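Long-range contacts in predicted metal-dependent hydrolase of the TIM-barrel fold (Lactobacillus casei, PDB 2QPX), which binds two zinc ions and is probably a hydrolase of the amidohydrolase family, though its substrate is not known: residues A[14-19]-A[313-318]; A[286-291]-A[323-328]; A[95-100]-A[121-126]. One frame throughout, in Å; residues are numbered along the deposited sequence.

Interaction 1: A[14-19]-A[313-318]; sequences LLDHHC and ILFASD. With ZN (zinc ion), chain B.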
ATOM      1  N   LEU A  14      12.624 -27.376   0.982  1.00 16.75           N
ATOM      2  CA  LEU A  14      12.470 -26.091   1.711  1.00 15.35           C
ATOM      3  C   LEU A  14      13.439 -26.022   2.845  1.00 17.55           C
ATOM      4  O   LEU A  14      13.513 -26.946   3.660  1.00 17.42           O
ATOM      5  CB  LEU A  14      11.032 -25.954   2.270  1.00 15.48           C
ATOM      6  CG  LEU A  14       9.895 -25.939   1.246  1.00 16.92           C
ATOM      7  CD1 LEU A  14       8.539 -26.099   1.954  1.00 18.02           C
ATOM      8  CD2 LEU A  14       9.935 -24.659   0.356  1.00 17.65           C
ATOM      9  N   LEU A  15      14.163 -24.904   2.926  1.00 15.93           N
ATOM     10  CA  LEU A  15      14.968 -24.590   4.107  1.00 16.48           C
ATOM     11  C   LEU A  15      14.190 -23.480   4.803  1.00 16.11           C
ATOM     12  O   LEU A  15      14.119 -22.363   4.287  1.00 16.07           O
ATOM     13  CB  LEU A  15      16.378 -24.148   3.726  1.00 16.66           C
ATOM     14  CG  LEU A  15      17.432 -24.188   4.837  1.00 15.98           C
ATOM     15  CD1 LEU A  15      18.840 -23.790   4.309  1.00 17.39           C
ATOM     16  CD2 LEU A  15      17.049 -23.341   6.119  1.00 17.53           C
ATOM     17  N   ASP A  16      13.585 -23.820   5.937  1.00 15.52           N
ATOM     18  CA  ASP A  16      12.732 -22.860   6.650  1.00 15.19           C
ATOM     19  C   ASP A  16      13.657 -22.029   7.538  1.00 13.88           C
ATOM     20  O   ASP A  16      13.992 -22.426   8.657  1.00 14.66           O
ATOM     21  CB  ASP A  16      11.680 -23.581   7.494  1.00 15.13           C
ATOM     22  CG  ASP A  16      10.526 -22.682   7.919  1.00 13.91           C
ATOM     23  OD1 ASP A  16      10.689 -21.434   7.891  1.00 15.72           O
ATOM     24  OD2 ASP A  16       9.478 -23.266   8.334  1.00 15.28           O
ATOM     25  N   HIS A  17      14.028 -20.852   7.029  1.00 13.31           N
ATOM     26  CA  HIS A  17      15.119 -20.079   7.660  1.00 13.16           C
ATOM     27  C   HIS A  17      14.695 -19.319   8.921  1.00 13.08           C
ATOM     28  O   HIS A  17      15.566 -18.811   9.634  1.00 13.73           O
ATOM     29  CB  HIS A  17      15.832 -19.150   6.653  1.00 14.61           C
ATOM     30  CG  HIS A  17      15.164 -17.839   6.532  1.00 13.94           C
ATOM     31  ND1 HIS A  17      15.632 -16.714   7.180  1.00 13.12           N
ATOM     32  CD2 HIS A  17      13.997 -17.489   5.927  1.00 15.04           C
ATOM     33  CE1 HIS A  17      14.752 -15.740   7.008  1.00 15.05           C
ATOM     34  NE2 HIS A  17      13.759 -16.170   6.238  1.00 15.77           N
ATOM     35  N   HIS A  18      13.392 -19.230   9.179  1.00 13.98           N
ATOM     36  CA  HIS A  18      12.898 -18.602  10.377  1.00 13.06           C
ATOM     37  C   HIS A  18      11.594 -19.239  10.820  1.00 13.18           C
ATOM     38  O   HIS A  18      10.555 -19.049  10.170  1.00 13.40           O
ATOM     39  CB  HIS A  18      12.688 -17.098  10.184  1.00 13.90           C
ATOM     40  CG  HIS A  18      12.094 -16.463  11.396  1.00 13.92           C
ATOM     41  ND1 HIS A  18      12.845 -16.091  12.491  1.00 15.11           N
ATOM     42  CD2 HIS A  18      10.808 -16.210  11.714  1.00 15.64           C
ATOM     43  CE1 HIS A  18      12.039 -15.604  13.426  1.00 15.34           C
ATOM     44  NE2 HIS A  18      10.795 -15.686  12.989  1.00 15.25           N
ATOM     45  N   CYS A  19      11.636 -19.909  11.969  1.00 13.36           N
ATOM     46  CA  CYS A  19      10.450 -20.555  12.520  1.00 12.71           C
ATOM     47  C   CYS A  19      10.652 -20.744  14.021  1.00 13.83           C
ATOM     48  O   CYS A  19      11.595 -20.216  14.600  1.00 14.60           O
ATOM     49  CB  CYS A  19      10.144 -21.854  11.749  1.00 13.68           C
ATOM     50  SG  CYS A  19      11.526 -23.028  11.763  1.00 15.79           S
ATOM     51  N   ILE A 313      14.728 -13.050  -2.139  1.00 16.58           N
ATOM     52  CA  ILE A 313      13.503 -13.455  -1.436  1.00 15.88           C
ATOM     53  C   ILE A 313      13.663 -14.921  -0.988  1.00 16.43           C
ATOM     54  O   ILE A 313      14.195 -15.750  -1.716  1.00 17.38           O
ATOM     55  CB  ILE A 313      12.179 -13.108  -2.216  1.00 15.98           C
ATOM     56  CG1 ILE A 313      10.951 -13.203  -1.279  1.00 16.08           C
ATOM     57  CG2 ILE A 313      12.044 -13.961  -3.464  1.00 18.02           C
ATOM     58  CD1 ILE A 313       9.601 -12.684  -1.871  1.00 17.04           C
ATOM     59  N   LEU A 314      13.233 -15.212   0.239  1.00 14.71           N
ATOM     60  CA  LEU A 314      13.444 -16.527   0.882  1.00 15.08           C
ATOM     61  C   LEU A 314      12.102 -17.127   1.292  1.00 14.59           C
ATOM     62  O   LEU A 314      11.159 -16.415   1.602  1.00 16.08           O
ATOM     63  CB  LEU A 314      14.269 -16.381   2.177  1.00 15.20           C
ATOM     64  CG  LEU A 314      15.582 -15.595   2.094  1.00 15.55           C
ATOM     65  CD1 LEU A 314      16.256 -15.478   3.484  1.00 16.66           C
ATOM     66  CD2 LEU A 314      16.536 -16.212   1.064  1.00 15.67           C
ATOM     67  N   PHE A 315      12.035 -18.456   1.324  1.00 16.20           N
ATOM     68  CA  PHE A 315      10.959 -19.143   2.037  1.00 14.91           C
ATOM     69  C   PHE A 315      11.222 -19.153   3.557  1.00 14.90           C
ATOM     70  O   PHE A 315      12.303 -19.512   4.019  1.00 15.25           O
ATOM     71  CB  PHE A 315      10.815 -20.609   1.625  1.00 15.00           C
ATOM     72  CG  PHE A 315       9.866 -21.370   2.491  1.00 14.88           C
ATOM     73  CD1 PHE A 315       8.502 -21.138   2.407  1.00 16.12           C
ATOM     74  CD2 PHE A 315      10.335 -22.250   3.453  1.00 15.58           C
ATOM     75  CE1 PHE A 315       7.634 -21.783   3.245  1.00 17.07           C
ATOM     76  CE2 PHE A 315       9.453 -22.894   4.325  1.00 15.35           C
ATOM     77  CZ  PHE A 315       8.130 -22.680   4.190  1.00 16.90           C
ATOM     78  N   ALA A 316      10.181 -18.796   4.317  1.00 13.98           N
ATOM     79  CA  ALA A 316      10.073 -19.134   5.722  1.00 13.52           C
ATOM     80  C   ALA A 316       8.608 -19.297   6.052  1.00 14.31           C
ATOM     81  O   ALA A 316       7.752 -18.756   5.371  1.00 14.52           O
ATOM     82  CB  ALA A 316      10.689 -18.064   6.668  1.00 14.23           C
ATOM     83  N   SER A 317       8.327 -20.070   7.101  1.00 15.08           N
ATOM     84  CA  SER A 317       6.964 -20.217   7.627  1.00 15.38           C
ATOM     85  C   SER A 317       6.611 -19.266   8.765  1.00 14.96           C
ATOM     86  O   SER A 317       5.455 -18.868   8.925  1.00 16.41           O
ATOM     87  CB  SER A 317       6.747 -21.664   8.122  1.00 15.75           C
ATOM     88  OG  SER A 317       7.548 -21.936   9.263  1.00 14.55           O
ATOM     89  N   ASP A 318       7.597 -18.901   9.578  1.00 14.81           N
ATOM     90  CA  ASP A 318       7.328 -18.267  10.869  1.00 12.76           C
ATOM     91  C   ASP A 318       6.405 -19.122  11.754  1.00 14.65           C
ATOM     92  O   ASP A 318       5.755 -18.596  12.675  1.00 17.35           O
ATOM     93  CB  ASP A 318       6.770 -16.810  10.754  1.00 15.43           C
ATOM     94  CG  ASP A 318       6.961 -16.036  12.040  1.00 15.78           C
ATOM     95  OD1 ASP A 318       7.952 -16.278  12.734  1.00 15.79           O
ATOM     96  OD2 ASP A 318       6.158 -15.151  12.385  1.00 22.05           O
TER
HETATM   97 ZN    ZN B 376       9.107 -15.329  14.199  0.70 14.91          ZN
HETATM   98  O   HOH W   1      14.607 -20.237   2.654  1.00 15.95           O
HETATM   99  O   HOH W   2       7.521 -14.008  14.358  1.00 29.42           O
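Asp16, its CG anti to the backbone N (chi1 -163°), grips Ser317 with both carboxylate oxygens, tying the first strand of the TIM barrel to the chain that leaves the last one. Asp16 OD1 takes the backbone N-H of Ser317 at 2.8 Å, from a donor 36° above the carboxylate plane. Asp16 OD2 offers its syn lone pair to Ser317 OG at 2.5 Å, and OG also bonds Ala319 N. An alanine in place of Asp16 removes both oxygens, and the Ser317 N-H and hydroxyl would probably lose these mates, leaving the chain ahead of Asp318 freer to shift.

Leu14 lays CD2 over a face of the Phe315 ring, offset toward the rim. The His17 ring is sandwiched: His18 CB sits over one face, and Leu314 CD1 makes a CH-pi contact with the other, 3.7 Å from its centroid. Tyr368 OH at ND1 and Asp285 OD2 at NE2 fix that ring's rotation.

The side chains of His18 and Asp318 run next to each other in the same direction, imidazole turned 30° from carboxylate. Gln226 OE1 holds His18 ND1, and Asp318 N bonds His18 O at 3.0 Å. His18 NE2 and Asp318 OD1 each bind the zinc ion at 2.1 Å, in a site that His20 and the carboxylated Lys167 complete. A zinc-bound water donates to Asp318 OD2 at 2.7 Å.

Interaction 2: A[286-291]-A[323-328]; sequences ISLLDN and PEMYGL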
ATOM      1  N   ILE A 286       8.119 -13.513   3.170  0.70 13.74           N
ATOM      2  CA  ILE A 286       6.703 -13.161   3.446  0.70 14.69           C
ATOM      3  C   ILE A 286       6.057 -14.196   4.372  0.70 12.02           C
ATOM      4  O   ILE A 286       4.895 -14.525   4.310  0.70 14.02           O
ATOM      5  CB  ILE A 286       5.872 -12.956   2.170  0.70 17.18           C
ATOM      6  CG1 ILE A 286       5.875 -14.230   1.291  0.70 15.25           C
ATOM      7  CG2 ILE A 286       6.379 -11.722   1.395  0.70 20.50           C
ATOM      8  CD1 ILE A 286       4.723 -14.288   0.239  0.70 15.35           C
ATOM      9  N   SER A 287       6.885 -14.700   5.282  0.70 14.43           N
ATOM     10  CA  SER A 287       6.463 -15.584   6.361  0.70 16.47           C
ATOM     11  C   SER A 287       5.383 -14.887   7.240  0.70 15.74           C
ATOM     12  O   SER A 287       5.252 -13.658   7.238  0.70 14.53           O
ATOM     13  CB  SER A 287       7.684 -16.031   7.134  0.70 15.14           C
ATOM     14  OG  SER A 287       8.226 -14.954   7.877  0.70 15.59           O
ATOM     15  N   LEU A 288       4.564 -15.687   7.934  1.00 20.47           N
ATOM     16  CA  LEU A 288       3.455 -15.191   8.770  1.00 21.35           C
ATOM     17  C   LEU A 288       2.239 -14.706   7.976  1.00 21.45           C
ATOM     18  O   LEU A 288       1.106 -15.101   8.268  1.00 20.53           O
ATOM     19  CB  LEU A 288       3.951 -14.142   9.799  1.00 21.11           C
ATOM     20  CG  LEU A 288       3.041 -14.036  11.045  1.00 21.74           C
ATOM     21  CD1 LEU A 288       2.969 -15.379  11.859  1.00 22.15           C
ATOM     22  CD2 LEU A 288       3.484 -12.852  11.952  1.00 22.70           C
ATOM     23  N   LEU A 289       2.455 -13.854   6.985  1.00 19.38           N
ATOM     24  CA  LEU A 289       1.447 -13.621   5.973  1.00 19.84           C
ATOM     25  C   LEU A 289       1.109 -14.937   5.229  1.00 21.54           C
ATOM     26  O   LEU A 289      -0.079 -15.243   5.063  1.00 20.78           O
ATOM     27  CB  LEU A 289       1.894 -12.517   5.001  1.00 19.29           C
ATOM     28  CG  LEU A 289       0.903 -12.127   3.872  1.00 19.53           C
ATOM     29  CD1 LEU A 289       0.841 -13.148   2.719  1.00 19.75           C
ATOM     30  CD2 LEU A 289      -0.524 -11.813   4.354  1.00 19.00           C
ATOM     31  N   ASP A 290       2.143 -15.730   4.873  0.70 19.31           N
ATOM     32  CA  ASP A 290       1.919 -16.773   3.939  0.70 18.68           C
ATOM     33  C   ASP A 290       0.967 -17.839   4.500  0.70 20.94           C
ATOM     34  O   ASP A 290       0.171 -18.384   3.740  0.70 20.56           O
ATOM     35  CB  ASP A 290       3.237 -17.327   3.309  0.70 18.78           C
ATOM     36  CG  ASP A 290       4.306 -17.834   4.286  0.70 18.04           C
ATOM     37  OD1 ASP A 290       4.066 -17.930   5.524  0.70 16.06           O
ATOM     38  OD2 ASP A 290       5.446 -18.169   3.721  0.70 17.34           O
ATOM     39  N   ASN A 291       1.040 -18.087   5.827  1.00 19.77           N
ATOM     40  CA  ASN A 291       0.154 -19.042   6.551  1.00 21.03           C
ATOM     41  C   ASN A 291      -1.037 -18.381   7.244  1.00 22.07           C
ATOM     42  O   ASN A 291      -2.136 -18.922   7.221  1.00 22.91           O
ATOM     43  CB  ASN A 291       0.887 -19.945   7.552  1.00 20.53           C
ATOM     44  CG  ASN A 291       2.016 -19.258   8.328  1.00 20.60           C
ATOM     45  OD1 ASN A 291       2.101 -18.033   8.379  1.00 22.15           O
ATOM     46  ND2 ASN A 291       2.907 -20.068   8.954  1.00 21.21           N
ATOM     47  N   PRO A 323       2.460 -28.716  13.466  1.00 14.68           N
ATOM     48  CA  PRO A 323       2.919 -28.869  12.085  1.00 14.71           C
ATOM     49  C   PRO A 323       1.982 -28.319  11.034  1.00 15.10           C
ATOM     50  O   PRO A 323       2.436 -27.984   9.942  1.00 15.06           O
ATOM     51  CB  PRO A 323       3.141 -30.373  11.939  1.00 15.39           C
ATOM     52  CG  PRO A 323       2.200 -30.988  12.972  1.00 15.95           C
ATOM     53  CD  PRO A 323       2.291 -30.025  14.141  1.00 15.65           C
ATOM     54  N   GLU A 324       0.698 -28.197  11.355  1.00 15.43           N
ATOM     55  CA  GLU A 324      -0.236 -27.565  10.400  1.00 16.63           C
ATOM     56  C   GLU A 324       0.186 -26.159   9.997  1.00 17.15           C
ATOM     57  O   GLU A 324      -0.065 -25.747   8.861  1.00 16.74           O
ATOM     58  CB  GLU A 324      -1.656 -27.482  10.960  1.00 17.73           C
ATOM     59  CG  GLU A 324      -2.345 -28.808  11.153  1.00 17.27           C
ATOM     60  CD  GLU A 324      -2.084 -29.502  12.497  1.00 18.73           C
ATOM     61  OE1 GLU A 324      -1.114 -29.195  13.203  1.00 18.51           O
ATOM     62  OE2 GLU A 324      -2.834 -30.461  12.799  1.00 19.99           O
HETATM   63  N   MSE A 325       0.759 -25.402  10.929  1.00 14.71           N
HETATM   64  CA  MSE A 325       1.118 -24.040  10.605  1.00 16.04           C
HETATM   65  C   MSE A 325       2.310 -24.050   9.656  1.00 15.64           C
HETATM   66  O   MSE A 325       2.398 -23.210   8.761  1.00 15.90           O
HETATM   67  CB  MSE A 325       1.406 -23.228  11.860  1.00 15.28           C
HETATM   68  CG  MSE A 325       1.699 -21.738  11.622  1.00 15.78           C
HETATM   69 SE   MSE A 325       1.729 -20.732  13.253  0.80 16.44          SE
HETATM   70  CE  MSE A 325       2.160 -18.967  12.486  1.00 17.64           C
ATOM     71  N   TYR A 326       3.259 -24.979   9.876  1.00 14.09           N
ATOM     72  CA  TYR A 326       4.335 -25.153   8.930  1.00 13.64           C
ATOM     73  C   TYR A 326       3.812 -25.580   7.543  1.00 14.55           C
ATOM     74  O   TYR A 326       4.217 -25.025   6.484  1.00 15.37           O
ATOM     75  CB  TYR A 326       5.300 -26.235   9.432  1.00 13.54           C
ATOM     76  CG  TYR A 326       6.281 -25.767  10.517  1.00 14.36           C
ATOM     77  CD1 TYR A 326       5.965 -25.807  11.861  1.00 14.05           C
ATOM     78  CD2 TYR A 326       7.534 -25.256  10.156  1.00 13.99           C
ATOM     79  CE1 TYR A 326       6.872 -25.376  12.813  1.00 15.59           C
ATOM     80  CE2 TYR A 326       8.455 -24.839  11.102  1.00 13.86           C
ATOM     81  CZ  TYR A 326       8.124 -24.918  12.419  1.00 13.98           C
ATOM     82  OH  TYR A 326       9.068 -24.505  13.321  1.00 14.70           O
ATOM     83  N   GLY A 327       2.951 -26.594   7.540  1.00 15.53           N
ATOM     84  CA  GLY A 327       2.394 -27.105   6.289  1.00 16.30           C
ATOM     85  C   GLY A 327       1.633 -26.066   5.494  1.00 16.05           C
ATOM     86  O   GLY A 327       1.762 -26.015   4.258  1.00 16.68           O
ATOM     87  N   LEU A 328       0.804 -25.281   6.175  1.00 16.10           N
ATOM     88  CA  LEU A 328       0.005 -24.274   5.454  1.00 15.50           C
ATOM     89  C   LEU A 328       0.884 -23.218   4.780  1.00 15.28           C
ATOM     90  O   LEU A 328       0.658 -22.834   3.636  1.00 15.33           O
ATOM     91  CB  LEU A 328      -1.056 -23.622   6.331  1.00 17.35           C
ATOM     92  CG  LEU A 328      -2.050 -22.688   5.624  1.00 17.45           C
ATOM     93  CD1 LEU A 328      -2.773 -23.420   4.542  1.00 20.17           C
ATOM     94  CD2 LEU A 328      -3.045 -22.101   6.644  1.00 18.65           C
TER
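Asn291 ND2 donates to the backbone O of Met325, a selenomethionine, across 3.2 Å. The N-H points almost straight at the oxygen (175°) and the acceptor lies in the amide plane, yet the donor stands 46° above the plane of the carbonyl. The same nitrogen packs on Met325 CG at 3.4 Å. With CG anti to the backbone N (chi1 -176°) and the chain extended beyond it, the Met325 side chain carries its tip CE past the amide to Leu288 CD1, 3.7 Å away. Nearly one helical turn on, Leu328 CD2 comes to 3.4 Å from Asn291 O.

In the TIM barrel both segments come after strands: 286-291 leaves strand 282-285 and winds into the short helix 289-292, with Leu288 at its N-cap position, while 323-328 belongs to the long helix 323-342, which follows strand 313-314. What positions the amide is a second and stronger bond, from Asn291 ND2 to Ser317 O, one residue before the zinc ligand Asp318. Leu288 also packs on Asp318 itself. Farther out, Phe59 backs Met325 and Leu328, Phe346 of the second subunit packs on Leu328, and Tyr326 OH reaches the backbone O of His20.

Interaction 3: A[95-100]-A[121-126]; sequences FKELLI and GIPVKA. With EDO (1,2-ethanediol), chain D.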
ATOM      1  N   PHE A  95      10.226 -30.256   3.491  1.00 15.85           N
ATOM      2  CA  PHE A  95      11.098 -29.511   4.399  1.00 16.18           C
ATOM      3  C   PHE A  95      12.384 -30.299   4.622  1.00 16.29           C
ATOM      4  O   PHE A  95      12.347 -31.507   4.865  1.00 17.90           O
ATOM      5  CB  PHE A  95      10.428 -29.287   5.748  1.00 15.36           C
ATOM      6  CG  PHE A  95       9.367 -28.205   5.791  1.00 15.50           C
ATOM      7  CD1 PHE A  95       8.065 -28.455   5.384  1.00 15.16           C
ATOM      8  CD2 PHE A  95       9.654 -26.937   6.296  1.00 15.78           C
ATOM      9  CE1 PHE A  95       7.069 -27.515   5.514  1.00 15.17           C
ATOM     10  CE2 PHE A  95       8.645 -25.996   6.423  1.00 15.78           C
ATOM     11  CZ  PHE A  95       7.378 -26.257   6.013  1.00 14.34           C
ATOM     12  N   LYS A  96      13.516 -29.619   4.560  1.00 16.68           N
ATOM     13  CA  LYS A  96      14.812 -30.269   4.818  1.00 17.46           C
ATOM     14  C   LYS A  96      15.591 -29.718   6.000  1.00 18.26           C
ATOM     15  O   LYS A  96      16.518 -30.360   6.470  1.00 16.87           O
ATOM     16  CB  LYS A  96      15.688 -30.259   3.562  1.00 18.84           C
ATOM     17  CG  LYS A  96      15.108 -31.081   2.402  1.00 20.08           C
ATOM     18  CD  LYS A  96      14.947 -32.553   2.727  1.00 23.02           C
ATOM     19  CE  LYS A  96      14.347 -33.270   1.507  1.00 25.66           C
ATOM     20  NZ  LYS A  96      14.252 -34.717   1.776  1.00 29.34           N
ATOM     21  N   GLU A  97      15.236 -28.537   6.512  1.00 16.39           N
ATOM     22  CA  GLU A  97      15.899 -27.986   7.705  1.00 15.30           C
ATOM     23  C   GLU A  97      15.013 -26.899   8.293  1.00 14.30           C
ATOM     24  O   GLU A  97      14.358 -26.200   7.536  1.00 16.22           O
ATOM     25  CB  GLU A  97      17.284 -27.433   7.374  1.00 15.24           C
ATOM     26  CG  GLU A  97      18.120 -27.115   8.606  1.00 16.99           C
ATOM     27  CD  GLU A  97      19.470 -26.563   8.316  1.00 17.34           C
ATOM     28  OE1 GLU A  97      19.631 -25.912   7.267  1.00 19.60           O
ATOM     29  OE2 GLU A  97      20.370 -26.794   9.168  1.00 20.05           O
ATOM     30  N   LEU A  98      15.033 -26.775   9.621  1.00 14.93           N
ATOM     31  CA  LEU A  98      14.398 -25.688  10.343  1.00 15.34           C
ATOM     32  C   LEU A  98      15.437 -24.893  11.093  1.00 14.90           C
ATOM     33  O   LEU A  98      16.250 -25.464  11.812  1.00 15.98           O
ATOM     34  CB  LEU A  98      13.406 -26.229  11.354  1.00 14.16           C
ATOM     35  CG  LEU A  98      12.311 -27.198  10.835  1.00 13.20           C
ATOM     36  CD1 LEU A  98      11.374 -27.568  12.015  1.00 15.18           C
ATOM     37  CD2 LEU A  98      11.591 -26.732   9.566  1.00 15.58           C
ATOM     38  N   LEU A  99      15.384 -23.562  10.964  1.00 14.57           N
ATOM     39  CA  LEU A  99      16.178 -22.675  11.810  1.00 15.02           C
ATOM     40  C   LEU A  99      15.209 -21.970  12.766  1.00 13.37           C
ATOM     41  O   LEU A  99      14.413 -21.131  12.346  1.00 14.57           O
ATOM     42  CB  LEU A  99      16.983 -21.670  10.978  1.00 15.39           C
ATOM     43  CG  LEU A  99      17.729 -22.203   9.749  1.00 16.37           C
ATOM     44  CD1 LEU A  99      18.583 -21.104   9.081  1.00 16.62           C
ATOM     45  CD2 LEU A  99      18.577 -23.406  10.129  1.00 17.81           C
ATOM     46  N   ILE A 100      15.272 -22.337  14.040  1.00 14.53           N
ATOM     47  CA  ILE A 100      14.327 -21.912  15.057  1.00 13.28           C
ATOM     48  C   ILE A 100      14.905 -20.743  15.882  1.00 13.78           C
ATOM     49  O   ILE A 100      15.996 -20.828  16.459  1.00 14.43           O
ATOM     50  CB  ILE A 100      13.943 -23.043  16.009  1.00 14.22           C
ATOM     51  CG1 ILE A 100      13.047 -24.057  15.246  1.00 16.19           C
ATOM     52  CG2 ILE A 100      13.270 -22.508  17.276  1.00 15.75           C
ATOM     53  CD1 ILE A 100      12.576 -25.269  16.031  1.00 16.40           C
ATOM     54  N   GLY A 121      11.955 -35.124  11.762  1.00 18.05           N
ATOM     55  CA  GLY A 121      12.737 -35.946  10.845  1.00 18.59           C
ATOM     56  C   GLY A 121      13.806 -35.256  10.012  1.00 19.12           C
ATOM     57  O   GLY A 121      14.317 -35.843   9.032  1.00 20.16           O
ATOM     58  N   ILE A 122      14.156 -34.025  10.401  1.00 18.92           N
ATOM     59  CA  ILE A 122      15.108 -33.209   9.668  1.00 17.95           C
ATOM     60  C   ILE A 122      15.922 -32.412  10.676  1.00 16.20           C
ATOM     61  O   ILE A 122      15.501 -32.232  11.808  1.00 16.82           O
ATOM     62  CB  ILE A 122      14.395 -32.274   8.638  1.00 17.00           C
ATOM     63  CG1 ILE A 122      13.319 -31.411   9.303  1.00 18.02           C
ATOM     64  CG2 ILE A 122      13.791 -33.104   7.450  1.00 19.18           C
ATOM     65  CD1 ILE A 122      12.691 -30.344   8.399  1.00 17.97           C
ATOM     66  N   PRO A 123      17.092 -31.917  10.247  1.00 16.79           N
ATOM     67  CA  PRO A 123      17.895 -31.107  11.163  1.00 16.89           C
ATOM     68  C   PRO A 123      17.241 -29.792  11.584  1.00 15.53           C
ATOM     69  O   PRO A 123      16.500 -29.172  10.808  1.00 16.64           O
ATOM     70  CB  PRO A 123      19.180 -30.855  10.385  1.00 18.93           C
ATOM     71  CG  PRO A 123      18.844 -31.133   8.961  1.00 23.05           C
ATOM     72  CD  PRO A 123      17.784 -32.184   8.979  1.00 18.02           C
ATOM     73  N   VAL A 124      17.560 -29.376  12.807  1.00 16.62           N
ATOM     74  CA  VAL A 124      16.988 -28.182  13.441  1.00 15.52           C
ATOM     75  C   VAL A 124      18.139 -27.443  14.119  1.00 18.09           C
ATOM     76  O   VAL A 124      18.886 -28.050  14.900  1.00 21.43           O
ATOM     77  CB  VAL A 124      15.906 -28.557  14.496  1.00 16.22           C
ATOM     78  CG1 VAL A 124      15.348 -27.308  15.213  1.00 20.35           C
ATOM     79  CG2 VAL A 124      14.783 -29.391  13.836  1.00 15.88           C
ATOM     80  N   LYS A 125      18.318 -26.167  13.781  1.00 16.13           N
ATOM     81  CA  LYS A 125      19.369 -25.335  14.367  1.00 16.87           C
ATOM     82  C   LYS A 125      18.752 -24.081  14.989  1.00 16.06           C
ATOM     83  O   LYS A 125      17.594 -23.730  14.717  1.00 18.26           O
ATOM     84  CB  LYS A 125      20.400 -24.948  13.333  1.00 19.58           C
ATOM     85  CG  LYS A 125      20.903 -26.162  12.518  1.00 24.45           C
ATOM     86  CD  LYS A 125      22.329 -26.384  12.560  1.00 28.71           C
ATOM     87  CE  LYS A 125      22.715 -27.619  11.732  1.00 27.62           C
ATOM     88  NZ  LYS A 125      23.993 -27.374  10.925  1.00 32.92           N
ATOM     89  N   ALA A 126      19.535 -23.414  15.830  1.00 16.02           N
ATOM     90  CA  ALA A 126      19.077 -22.260  16.616  1.00 15.58           C
ATOM     91  C   ALA A 126      19.538 -20.928  16.024  1.00 14.89           C
ATOM     92  O   ALA A 126      20.692 -20.754  15.599  1.00 15.58           O
ATOM     93  CB  ALA A 126      19.634 -22.366  18.059  1.00 17.00           C
TER
HETATM   94  C1  EDO D 378      19.328 -30.632  16.473  1.00 32.24           C
HETATM   95  O1  EDO D 378      20.363 -29.628  16.370  1.00 36.09           O
HETATM   96  C2  EDO D 378      19.644 -31.754  15.502  1.00 32.72           C
HETATM   97  O2  EDO D 378      19.547 -31.333  14.135  1.00 23.88           O
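Ile122 meets strand 95-100 through its first two torsions. Chi1 of 54° sets CG1 between the backbone N and the carbonyl carbon, the crowded position, and chi2 of 173° carries CD1 on to Phe95 CB at 3.6 Å. The same methyl of Ile122 touches Leu98 CD2 at 4.0 Å, the two side chains crossing at about a right angle. Farther along, Val124 turns CG1 anti to its own backbone N, where it meets Ile100 CD1 at 3.5 Å.

The backbones are parallel neighbours in the barrel sheet, their axes 22° apart, the strands of a beta-alpha-beta unit whose connection includes helix 113-120. Leu98 N bonds Pro123 O at 3.1 Å. Lys125 N returns a bond to Leu98 O at 2.9 Å. One step on, Ile100 N bonds Lys125 O at 2.8 Å. CA-H...O contacts fill in between, one of them from Val124 CA to Leu98 O. Leu98, Ile100, Val124 and Ala126 share one face of the sheet, where Leu113, Thr116 and Ala117 of helix 113-120 pack against Val124.

Leu99 and Lys125 lie on the other face. There Leu99 CD2 touches Lys125 CB, and Glu97, extended beyond CG, crosses Lys125 at a slant and brings OE2 to 3.5 Å from Lys125 CG. Val124 turns its own N and O away from strand 95-100, and both bond an ethanediol molecule, probably from the crystallisation liquor.

The join therefore rests on backbone bonds and aliphatic contact. Glu97 OE2 and Lys125 NZ stay 4.1 Å apart, too far for a salt bridge, though the opposite charges probably still attract; the ammonium has its salt bridge with Glu373 and a bond to Gln370.

Interactions 1 and 2 are wholly buried, whereas interaction 3 is only partly so and reaches the surface along 121-126. Interactions 1 and 3 share a sheet: strands 14-19 and 95-101 are neighbours in it, joined by backbone bonds such as Asp16 O to Leu99 N. Interactions 1 and 2 meet around Ser317 and Asp318, and Tyr326 from interaction 2 packs against Phe95 and Leu98 of interaction 3. Their chemistry differs with place: carboxylate bonds and metal ligation in interaction 1, one side-chain amide hydrogen bond and apolar tips between a loop leading into a short helix and the long helix 323-342 in interaction 2, and a regular backbone ladder in interaction 3.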